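Local coordinates for protein Dot/Icm T4SS effector (Legionella pneumophila subsp. pneumophila, PDB 4HFV) that is a putative Dot/Icm type IV secretion effector of unknown molecular function, probably delivered into the host cell and possibly linked to metaeffector activity, at residues A[21-24]-A[25-28]; A[43-47]-A[48-52]; A[56-59]-A[60-63]; A[69-72]-A[73-77]. All blocks are in the same frame, centred on the assembly; numbering follows the deposited sequence. Where two conformers were deposited one is given.

Contact 1. Residues A[21-24]-A[25-28]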
# COMPACT_ATOMS: atom_id res chain seq x y z
N ILE A 21 34.43 0.76 6.45
CA ILE A 21 35.89 0.91 6.58
C ILE A 21 36.61 -0.45 6.63
O ILE A 21 37.67 -0.65 6.03
CB ILE A 21 36.18 1.76 7.83
CG1 ILE A 21 35.79 3.24 7.53
CG2 ILE A 21 37.62 1.62 8.27
CD1 ILE A 21 35.74 4.09 8.74
N THR A 22 36.03 -1.39 7.37
CA THR A 22 36.67 -2.70 7.53
C THR A 22 36.63 -3.43 6.18
O THR A 22 37.61 -4.01 5.76
CB THR A 22 35.94 -3.51 8.64
OG1 THR A 22 36.19 -2.86 9.89
CG2 THR A 22 36.45 -4.98 8.67
N LEU A 23 35.48 -3.35 5.50
CA LEU A 23 35.30 -3.94 4.16
C LEU A 23 36.34 -3.39 3.18
O LEU A 23 36.96 -4.12 2.43
CB LEU A 23 33.86 -3.65 3.62
CG LEU A 23 33.47 -4.45 2.35
CD1 LEU A 23 33.48 -5.99 2.64
CD2 LEU A 23 32.11 -4.02 1.81
N ILE A 24 36.52 -2.08 3.19
CA ILE A 24 37.50 -1.44 2.33
C ILE A 24 38.92 -1.98 2.63
O ILE A 24 39.68 -2.34 1.73
CB ILE A 24 37.45 0.10 2.51
CG1 ILE A 24 36.19 0.69 1.84
CG2 ILE A 24 38.68 0.78 1.91
CD1 ILE A 24 35.81 2.08 2.38
N LYS A 25 39.25 -2.02 3.92
CA LYS A 25 40.56 -2.44 4.37
C LYS A 25 40.80 -3.93 4.13
O LYS A 25 41.96 -4.31 3.98
CB LYS A 25 40.79 -2.03 5.83
CG LYS A 25 41.19 -0.56 5.98
CD LYS A 25 41.10 -0.09 7.44
CE LYS A 25 41.67 1.34 7.63
NZ LYS A 25 41.68 1.70 9.08
N SER A 26 39.74 -4.75 4.08
CA SER A 26 39.90 -6.19 3.79
C SER A 26 40.42 -6.40 2.37
O SER A 26 41.01 -7.42 2.09
CB SER A 26 38.62 -7.01 4.02
OG SER A 26 37.63 -6.73 3.04
N HIS A 27 40.18 -5.44 1.48
CA HIS A 27 40.77 -5.51 0.13
C HIS A 27 42.14 -4.80 0.06
O HIS A 27 43.06 -5.28 -0.60
CB HIS A 27 39.83 -4.94 -0.97
CG HIS A 27 40.46 -4.91 -2.33
ND1 HIS A 27 40.79 -3.73 -2.97
CD2 HIS A 27 40.85 -5.91 -3.16
CE1 HIS A 27 41.34 -4.01 -4.14
NE2 HIS A 27 41.40 -5.32 -4.27
N ASN A 28 42.27 -3.67 0.75
CA ASN A 28 43.48 -2.88 0.69
C ASN A 28 43.79 -2.31 2.05
O ASN A 28 43.17 -1.33 2.47
CB ASN A 28 43.34 -1.73 -0.33
CG ASN A 28 44.60 -0.88 -0.46
OD1 ASN A 28 45.66 -1.20 0.11
ND2 ASN A 28 44.50 0.20 -1.22
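Lys25 lies alongside Ile21, one helical turn earlier, in the last turns of helix 9-27. Its chain is extended beyond CG, and CD runs beside the CG2 branch of Ile21 at 4.0 Å, the two side chains pointing the same way. With CG of Lys25 anti to its own carbonyl carbon (chi1 -80°), the chain leads back along the helix; CD, CE and NZ pass the methyl in turn, at nearly equal distances. Beneath it, Lys25 N donates to Ile21 O at 3.0 Å, the regular helical bond of this turn.

Ser26 adds a bond through its side chain. OG turns back to Leu23 O and donates to it at 2.8 Å, approaching 25° off the carbonyl plane, while Ser26 N is bonded to Thr22 O, also at 2.8 Å. Both polar groups of the serine that donate are thus held by the preceding turn, although Ser26 itself is exposed.

Ile24 contributes through its backbone. Its carbonyl oxygen receives two donors as the helix runs out: Asn28 N at 3.1 Å, within the carbonyl plane, and His27 N at 3.2 Å, well above that plane. The buried side chain of Ile24 faces the loop that follows, touching Ala31 and Ser41, whereas Ile21 reaches Leu38. Leu23 and Ile24 also pack on Val45, so this end of helix 9-27 is covered on one side by the loop running to helix 49-64.

Contact 2. Residues A[43-47]-A[48-52]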
# COMPACT_ATOMS: atom_id res chain seq x y z
N LYS A 43 35.48 2.38 -4.28
CA LYS A 43 36.10 1.67 -5.38
C LYS A 43 36.90 0.41 -4.92
O LYS A 43 37.16 -0.51 -5.71
CB LYS A 43 37.01 2.64 -6.14
CG LYS A 43 37.97 3.40 -5.18
CD LYS A 43 38.98 4.31 -5.89
CE LYS A 43 40.04 4.82 -4.91
NZ LYS A 43 40.78 5.98 -5.51
N GLU A 44 37.27 0.37 -3.64
CA GLU A 44 38.06 -0.73 -3.10
C GLU A 44 37.27 -2.01 -2.83
O GLU A 44 37.87 -3.09 -2.79
CB GLU A 44 38.75 -0.30 -1.80
CG GLU A 44 39.75 0.83 -1.99
CD GLU A 44 41.06 0.40 -2.63
OE1 GLU A 44 41.28 -0.77 -3.03
OE2 GLU A 44 41.92 1.28 -2.72
N VAL A 45 35.96 -1.90 -2.70
CA VAL A 45 35.12 -3.07 -2.42
C VAL A 45 34.62 -3.73 -3.71
O VAL A 45 34.75 -3.17 -4.80
CB VAL A 45 33.96 -2.71 -1.45
CG1 VAL A 45 34.51 -2.00 -0.22
CG2 VAL A 45 32.88 -1.87 -2.13
N SER A 46 34.12 -4.96 -3.59
CA SER A 46 33.68 -5.71 -4.78
C SER A 46 32.57 -4.99 -5.55
O SER A 46 31.80 -4.23 -4.98
CB SER A 46 33.19 -7.09 -4.37
OG SER A 46 31.95 -6.98 -3.70
N ARG A 47 32.46 -5.28 -6.84
CA ARG A 47 31.46 -4.62 -7.69
C ARG A 47 30.09 -4.85 -7.08
O ARG A 47 29.26 -3.94 -6.97
CB ARG A 47 31.56 -5.15 -9.14
CG ARG A 47 30.48 -4.62 -10.08
CD ARG A 47 30.88 -4.75 -11.56
NE ARG A 47 29.79 -4.41 -12.47
CZ ARG A 47 29.88 -4.48 -13.80
NH1 ARG A 47 31.01 -4.88 -14.36
NH2 ARG A 47 28.84 -4.15 -14.57
N GLU A 48 29.87 -6.05 -6.57
CA GLU A 48 28.61 -6.36 -5.92
C GLU A 48 28.27 -5.48 -4.69
O GLU A 48 27.09 -5.06 -4.46
CB GLU A 48 28.66 -7.82 -5.51
CG GLU A 48 27.44 -8.33 -4.81
CD GLU A 48 27.51 -9.84 -4.63
OE1 GLU A 48 28.46 -10.33 -3.96
OE2 GLU A 48 26.64 -10.54 -5.20
N ARG A 49 29.26 -5.22 -3.85
CA ARG A 49 29.04 -4.47 -2.61
C ARG A 49 29.01 -2.96 -2.86
O ARG A 49 28.50 -2.22 -2.06
CB ARG A 49 30.18 -4.77 -1.59
CG ARG A 49 30.07 -6.14 -0.93
CD ARG A 49 28.95 -6.30 0.17
NE ARG A 49 28.87 -7.74 0.40
CZ ARG A 49 28.00 -8.55 -0.20
NH1 ARG A 49 27.02 -8.08 -1.00
NH2 ARG A 49 28.09 -9.86 0.03
N GLN A 50 29.58 -2.53 -3.98
CA GLN A 50 29.69 -1.10 -4.24
C GLN A 50 28.35 -0.37 -4.15
O GLN A 50 28.25 0.57 -3.38
CB GLN A 50 30.38 -0.83 -5.58
CG GLN A 50 31.88 -1.06 -5.46
CD GLN A 50 32.62 -0.84 -6.76
OE1 GLN A 50 32.10 -0.23 -7.68
NE2 GLN A 50 33.84 -1.33 -6.84
N PRO A 51 27.31 -0.83 -4.87
CA PRO A 51 26.09 -0.02 -4.76
C PRO A 51 25.43 -0.12 -3.40
O PRO A 51 24.76 0.85 -2.99
CB PRO A 51 25.19 -0.56 -5.91
CG PRO A 51 25.71 -1.91 -6.25
CD PRO A 51 27.20 -1.89 -5.88
N GLN A 52 25.59 -1.24 -2.70
CA GLN A 52 25.00 -1.34 -1.37
C GLN A 52 25.66 -0.34 -0.44
O GLN A 52 25.00 0.36 0.33
CB GLN A 52 25.15 -2.75 -0.84
CG GLN A 52 24.46 -3.77 -1.71
CD GLN A 52 24.83 -5.18 -1.32
OE1 GLN A 52 25.95 -5.44 -0.88
NE2 GLN A 52 23.87 -6.10 -1.44
O HOH W 1 36.11 -1.41 -8.52
O HOH W 2 30.79 -9.37 -3.10
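Gln50 folds its carboxamide back on Val45, in the turn that leads from residues 43-47 into helix 49-64: NE2 donates to Val45 O at 2.9 Å, almost straight (165°) and with the oxygen close to the amide plane, which fixes how that flat group is turned. A water accepts from NE2 and donates to Lys43 O, so two acceptors engage the same nitrogen. Ser46 holds the next residues from both its oxygens. OG accepts from Arg49 N at 3.2 Å, a capping bond, and Ser46 O accepts from Gln50 N at 3.0 Å. A second water lies between Ser46 OG and Glu48 OE1.

Apolar contact centres on Val45, whose CG2 meets CG of Gln50 at 3.6 Å and also approaches CB of Arg49; the Val45 and Gln50 side chains slide past one another in opposite directions. The ring carbon CD of Pro51 rests near Arg47 O.

Charged groups lie at the margin. Arg49, bent at chi2 (-74°), sends NH1 to Gln52 OE1 at 2.9 Å, while its approach to Glu48 OE1 is a long ion pair without a directed N-H. NE of Arg49 binds a citrate, probably from crystallisation.

Ser46, whose OG and O accept from Arg49 N and Gln50 N, forms an ST motif that caps the entrance to the helix.

Contact 3. Residues A[56-59]-A[60-63]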
# COMPACT_ATOMS: atom_id res chain seq x y z
N LEU A 56 23.83 2.98 1.30
CA LEU A 56 23.90 3.19 2.75
C LEU A 56 24.48 4.55 3.09
O LEU A 56 23.93 5.26 3.91
CB LEU A 56 24.75 2.10 3.43
CG LEU A 56 24.04 0.77 3.63
CD1 LEU A 56 25.05 -0.41 3.91
CD2 LEU A 56 23.12 1.00 4.81
N LEU A 57 25.61 4.90 2.47
CA LEU A 57 26.23 6.19 2.71
C LEU A 57 25.38 7.36 2.21
O LEU A 57 25.38 8.44 2.84
CB LEU A 57 27.65 6.23 2.11
CG LEU A 57 28.72 5.29 2.73
CD1 LEU A 57 30.05 5.30 1.93
CD2 LEU A 57 28.96 5.65 4.13
N LYS A 58 24.73 7.24 1.06
CA LYS A 58 23.87 8.34 0.61
C LYS A 58 22.67 8.50 1.56
O LYS A 58 22.27 9.62 1.90
CB LYS A 58 23.35 8.13 -0.81
CG LYS A 58 22.50 9.24 -1.32
CD LYS A 58 23.22 10.59 -1.42
CE LYS A 58 24.44 10.50 -2.30
NZ LYS A 58 25.07 11.86 -2.47
N THR A 59 22.14 7.38 2.00
CA THR A 59 21.02 7.39 2.95
C THR A 59 21.45 8.12 4.21
O THR A 59 20.74 9.02 4.67
CB THR A 59 20.49 5.95 3.19
OG1 THR A 59 19.82 5.52 2.01
CG2 THR A 59 19.54 5.84 4.37
N ILE A 60 22.62 7.79 4.75
CA ILE A 60 23.11 8.46 5.93
C ILE A 60 23.31 9.97 5.75
O ILE A 60 22.91 10.76 6.60
CB ILE A 60 24.43 7.82 6.38
CG1 ILE A 60 24.16 6.48 7.08
CG2 ILE A 60 25.14 8.74 7.28
CD1 ILE A 60 25.42 5.54 7.14
N GLU A 61 23.93 10.38 4.63
CA GLU A 61 24.10 11.81 4.31
C GLU A 61 22.73 12.54 4.25
O GLU A 61 22.57 13.69 4.72
CB GLU A 61 24.80 11.91 2.94
CG GLU A 61 25.13 13.34 2.44
CD GLU A 61 25.49 13.38 0.94
OE1 GLU A 61 25.76 12.33 0.34
OE2 GLU A 61 25.49 14.48 0.33
N LEU A 62 21.73 11.90 3.67
CA LEU A 62 20.45 12.57 3.47
C LEU A 62 19.71 12.69 4.81
O LEU A 62 19.15 13.74 5.15
CB LEU A 62 19.59 11.84 2.42
CG LEU A 62 20.09 11.92 0.95
CD1 LEU A 62 19.32 10.94 0.04
CD2 LEU A 62 20.01 13.33 0.41
N LEU A 63 19.72 11.62 5.59
CA LEU A 63 19.12 11.69 6.92
C LEU A 63 19.82 12.73 7.79
O LEU A 63 19.15 13.49 8.50
CB LEU A 63 19.13 10.30 7.57
CG LEU A 63 18.23 9.28 6.87
CD1 LEU A 63 18.47 7.89 7.31
CD2 LEU A 63 16.71 9.64 7.04
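Lys58 and Glu61 run side by side from the same flank of helix 49-64 and close a salt bridge, with NZ donating to OE1 at 2.9 Å. The two chains reach this point differently. Glu61 is extended, whereas Lys58 leaves with CG opposite the backbone N and then bends twice, at chi2 (62°) and chi3 (57°), so that its ammonium group swings over to the carboxylate. NZ comes in on the syn side of OE1 and 27° out of the carboxylate plane. Spacing of three residues puts the two chains on adjoining turns, and the bend takes up the spare length of the lysine.

The same folded chain crosses Leu62 at an angle: CG of Lys58 touches the CD1 methyl of the leucine at 3.9 Å, giving the lysine stem an apolar bed below its charge.

In this all-helical fold, helix 49-64 is packed against helices 9-27, 70-90 and 120-136 through the apolar part of its surface. Ile60 and Leu56 meet helix 70-90, while Thr59, Leu62 and Leu63 contact Phe133 of helix 120-136.

On that buried face Thr59 and Leu63 lie side by side, the CG2 methyl of the threonine against CD1 of the leucine at 3.7 Å. The threonine hydroxyl is turned back to Val55 O, which satisfies it and leaves the methyl for the leucine. Ile60 stays close to its own helix, its CG1 resting 3.4 Å from Leu56 O. Four successive backbone bonds run beneath, from Ile60 N to Leu56 O through Leu63 N to Thr59 O.

Contact 4. Residues A[69-72]-A[73-77]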
# COMPACT_ATOMS: atom_id res chain seq x y z
N GLU A 69 12.90 13.58 12.98
CA GLU A 69 13.12 13.27 14.39
C GLU A 69 13.94 11.97 14.56
O GLU A 69 13.93 11.10 13.70
CB GLU A 69 11.79 13.14 15.12
CG GLU A 69 11.02 14.48 15.21
CD GLU A 69 11.77 15.53 16.03
OE1 GLU A 69 12.04 16.63 15.49
OE2 GLU A 69 12.10 15.25 17.21
N PRO A 70 14.64 11.85 15.69
CA PRO A 70 15.59 10.72 15.78
C PRO A 70 14.99 9.35 15.48
O PRO A 70 15.67 8.48 14.92
CB PRO A 70 16.05 10.78 17.24
CG PRO A 70 15.85 12.25 17.66
CD PRO A 70 14.59 12.65 16.93
N GLU A 71 13.76 9.12 15.93
CA GLU A 71 13.18 7.80 15.75
C GLU A 71 12.86 7.51 14.27
O GLU A 71 12.98 6.38 13.81
CB GLU A 71 11.92 7.63 16.61
CG GLU A 71 11.24 6.27 16.41
CD GLU A 71 10.02 6.06 17.31
OE1 GLU A 71 10.12 6.37 18.52
OE2 GLU A 71 8.96 5.60 16.82
N ASP A 72 12.44 8.53 13.53
CA ASP A 72 12.15 8.37 12.10
C ASP A 72 13.46 8.16 11.32
O ASP A 72 13.53 7.29 10.45
CB ASP A 72 11.35 9.58 11.59
CG ASP A 72 11.13 9.56 10.08
OD1 ASP A 72 11.12 8.47 9.44
OD2 ASP A 72 10.95 10.67 9.53
N LYS A 73 14.50 8.91 11.67
CA LYS A 73 15.84 8.66 11.13
C LYS A 73 16.27 7.22 11.42
O LYS A 73 16.74 6.49 10.54
CB LYS A 73 16.86 9.63 11.72
CG LYS A 73 16.73 11.06 11.26
CD LYS A 73 17.64 11.97 12.06
CE LYS A 73 19.07 11.88 11.63
NZ LYS A 73 19.94 12.68 12.56
N ALA A 74 16.08 6.77 12.65
CA ALA A 74 16.48 5.40 12.99
C ALA A 74 15.69 4.37 12.18
O ALA A 74 16.24 3.36 11.66
CB ALA A 74 16.34 5.16 14.51
N ARG A 75 14.38 4.60 12.07
CA ARG A 75 13.54 3.64 11.34
C ARG A 75 14.01 3.47 9.90
O ARG A 75 14.14 2.34 9.41
CB ARG A 75 12.06 4.04 11.38
CG ARG A 75 11.18 2.92 10.77
CD ARG A 75 9.68 3.09 11.08
NE ARG A 75 9.39 3.09 12.52
CZ ARG A 75 9.17 4.19 13.25
NH1 ARG A 75 8.93 4.06 14.55
NH2 ARG A 75 9.18 5.41 12.69
N VAL A 76 14.32 4.58 9.23
CA VAL A 76 14.87 4.49 7.89
C VAL A 76 16.18 3.73 7.81
O VAL A 76 16.34 2.81 6.96
CB VAL A 76 14.99 5.85 7.20
CG1 VAL A 76 15.64 5.70 5.81
CG2 VAL A 76 13.57 6.50 7.06
N LEU A 77 17.16 4.09 8.64
CA LEU A 77 18.47 3.45 8.55
C LEU A 77 18.39 1.96 8.95
O LEU A 77 18.96 1.12 8.28
CB LEU A 77 19.55 4.22 9.31
CG LEU A 77 21.00 3.77 9.09
CD1 LEU A 77 21.46 3.81 7.60
CD2 LEU A 77 21.96 4.60 9.94
O HOH W 3 9.72 6.59 10.47
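Glu71 and Arg75 form an i to i+4 salt bridge across the first turns of helix 70-90, one of the helices of this all-helical fold. Glu69 occupies the N-cap position and Pro70 opens the first turn, where Lys73 N donates to Glu69 O at 3.0 Å. Glu71 stretches out fully and Arg75, bent at chi3 (-59°), comes across it. The two flat groups stand 74° apart, and the bond runs through one nitrogen, NH1. It meets OE2 at 2.7 Å from the anti side of the carboxylate, and that oxygen lies in the guanidinium plane, at its edge. Glu71 O sits over one face of the same group.

Next to this pair, Asp72 has two conformations; in one it lies beside Val76, a tentative contact of OD1 with the methyl CG2. Val76 goes on to Leu130 and Phe133 of helix 120-136, and Arg75 touches Ala129 there. The side chain of Arg75 is about 10 Å from that of Arg176, which binds succinate in another crystal structure of this protein. A water bridge from Arg75 to Asp72 OD1 is doubtful on the aspartate side, but the water itself lies in the guanidinium plane, 2.6 Å from Arg75 NH2.

In the fold
Each of the four contacts joins residues consecutive in sequence, so none closes a long loop; they follow in series, without nesting or crossing. Contact 1 ends helix 9-27, and after the intervening loop contact 2 starts helix 49-64. These two meet where Glu44 probably bonds His27 through OE1 and Asn28 through OE2, fastening the loop to the helix end. Contact 3 continues along helix 49-64, about 16 Å between centres from contact 2. Helix 70-90 then begins with contact 4, which touches contact 3 through Ile60 against Leu77 and Leu63 against Val76. Contacts 2 and 4 lie on opposite sides of the chain's centre.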